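Local coordinates for protein alcohol dehydrogenase IV (Corynebacterium glutamicum, PDB 3IV7) that probably reduces maleylacetate with a nicotinamide cofactor, as a member of the iron-containing alcohol dehydrogenase family, at residues A[177-181]-A[229-233]. Residue numbers count along the deposited sequence, not the author numbering.
Sequences HCIDS and AAVSF
Both segments are alpha-helical: residues 177-181 lie on helix 164-181, residues 229-233 on helix 216-236. They run roughly parallel, crossing at 32° with axes 8.3 Å apart at closest approach. Cys178 and Ala229 set the register, with CA atoms 4.7 Å apart. Small residues lie at this point: the CA-to-CB bond of Ala229 points toward the other helix, that of Cys178 sideways, and Cys178 SG meets Ala229 CB at a tight 3.2 Å.

His177 and Phe233 have the most surface covered. Both CA-to-CB bonds point toward the partner helix, and the CB atoms are 3.9 Å apart. With chi1 m and chi2 -29° for His177, and chi1 t and chi2 72° for Phe233, the rings form an offset stack, centroids 4.5 Å apart and planes at 14°. His177 CB also packs on Ala229 O at 3.6 Å. One turn on, Ser181 places OG at the edge of the Phe233 ring, 3.1 Å from Phe233 CA. This OG donates a 2.6 Å hydrogen bond to His177 O. Ser181 CB rests 3.6 Å from Ser232 OG, which hydrogen-bonds to Asn191 O.

His177 NE2 hydrogen-bonds to Ala123 O, His177 ND1 to His242 NE2, and Asp180 OD2 to His242 ND1. The His242 ring stacks on Phe233. No hydrogen bond joins the segments. This is helix-helix packing in the all-helical C-terminal domain of iron-containing alcohol dehydrogenases; His177 and His242 probably line the active-site cleft, where relatives bind metal.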
loop_
_atom_site.group_PDB
_atom_site.type_symbol
_atom_site.label_atom_id
_atom_site.label_comp_id
_atom_site.label_asym_id
_atom_site.label_seq_id
_atom_site.Cartn_x
_atom_site.Cartn_y
_atom_site.Cartn_z
ATOM N N HIS A 177 5.768 14.731 -5.019
ATOM C CA HIS A 177 5.044 13.509 -5.381
ATOM C C HIS A 177 3.886 13.329 -4.391
ATOM O O HIS A 177 2.765 13.049 -4.790
ATOM C CB HIS A 177 5.958 12.267 -5.365
ATOM C CG HIS A 177 6.988 12.237 -6.457
ATOM N ND1 HIS A 177 6.791 12.835 -7.688
ATOM C CD2 HIS A 177 8.156 11.554 -6.555
ATOM C CE1 HIS A 177 7.840 12.596 -8.461
ATOM N NE2 HIS A 177 8.678 11.815 -7.801
ATOM N N CYS A 178 4.141 13.562 -3.103
ATOM C CA CYS A 178 3.091 13.418 -2.105
ATOM C C CYS A 178 2.018 14.454 -2.283
ATOM O O CYS A 178 0.853 14.137 -2.358
ATOM C CB CYS A 178 3.635 13.572 -0.682
ATOM S SG CYS A 178 4.847 12.418 -0.195
ATOM N N ILE A 179 2.418 15.710 -2.270
ATOM C CA ILE A 179 1.458 16.801 -2.237
ATOM C C ILE A 179 0.582 16.907 -3.485
ATOM O O ILE A 179 -0.628 16.978 -3.387
ATOM C CB ILE A 179 2.134 18.147 -1.875
ATOM C CG1 ILE A 179 2.649 18.059 -0.418
ATOM C CG2 ILE A 179 1.094 19.307 -2.019
ATOM C CD1 ILE A 179 3.470 19.268 0.099
ATOM N N ASP A 180 1.191 16.873 -4.657
ATOM C CA ASP A 180 0.410 16.942 -5.906
ATOM C C ASP A 180 -0.569 15.757 -5.986
ATOM O O ASP A 180 -1.697 15.906 -6.477
ATOM C CB ASP A 180 1.328 16.917 -7.080
ATOM C CG ASP A 180 0.755 17.595 -8.308
ATOM O OD1 ASP A 180 -0.072 18.556 -8.195
ATOM O OD2 ASP A 180 1.248 17.229 -9.403
ATOM N N SER A 181 -0.148 14.600 -5.453
ATOM C CA SER A 181 -0.961 13.393 -5.492
ATOM C C SER A 181 -2.269 13.542 -4.692
ATOM O O SER A 181 -3.268 12.864 -4.982
ATOM C CB SER A 181 -0.153 12.191 -5.013
ATOM O OG SER A 181 0.814 11.783 -6.000
ATOM N N ALA A 229 6.027 8.357 -1.081
ATOM C CA ALA A 229 5.649 9.456 -1.967
ATOM C C ALA A 229 5.430 8.942 -3.393
ATOM O O ALA A 229 4.466 9.314 -4.055
ATOM C CB ALA A 229 6.729 10.526 -1.956
ATOM N N ALA A 230 6.391 8.134 -3.871
ATOM C CA ALA A 230 6.382 7.633 -5.238
ATOM C C ALA A 230 5.299 6.583 -5.468
ATOM O O ALA A 230 4.623 6.597 -6.514
ATOM C CB ALA A 230 7.781 7.089 -5.619
ATOM N N VAL A 231 5.095 5.703 -4.484
ATOM C CA VAL A 231 4.018 4.722 -4.556
ATOM C C VAL A 231 2.643 5.431 -4.648
ATOM O O VAL A 231 1.768 5.025 -5.426
ATOM C CB VAL A 231 4.037 3.760 -3.355
ATOM C CG1 VAL A 231 2.761 2.881 -3.345
ATOM C CG2 VAL A 231 5.347 2.821 -3.403
ATOM N N SER A 232 2.480 6.508 -3.875
ATOM C CA SER A 232 1.271 7.319 -3.926
ATOM C C SER A 232 1.079 7.939 -5.329
ATOM O O SER A 232 0.001 7.876 -5.919
ATOM C CB SER A 232 1.364 8.446 -2.893
ATOM O OG SER A 232 0.209 9.273 -2.967
ATOM N N PHE A 233 2.151 8.530 -5.829
ATOM C CA PHE A 233 2.179 9.193 -7.117
ATOM C C PHE A 233 1.945 8.225 -8.294
ATOM O O PHE A 233 1.218 8.539 -9.200
ATOM C CB PHE A 233 3.531 9.910 -7.254
ATOM C CG PHE A 233 3.822 10.394 -8.612
ATOM C CD1 PHE A 233 3.155 11.471 -9.128
ATOM C CD2 PHE A 233 4.888 9.867 -9.332
ATOM C CE1 PHE A 233 3.462 11.955 -10.394
ATOM C CE2 PHE A 233 5.194 10.351 -10.568
ATOM C CZ PHE A 233 4.470 11.396 -11.098
#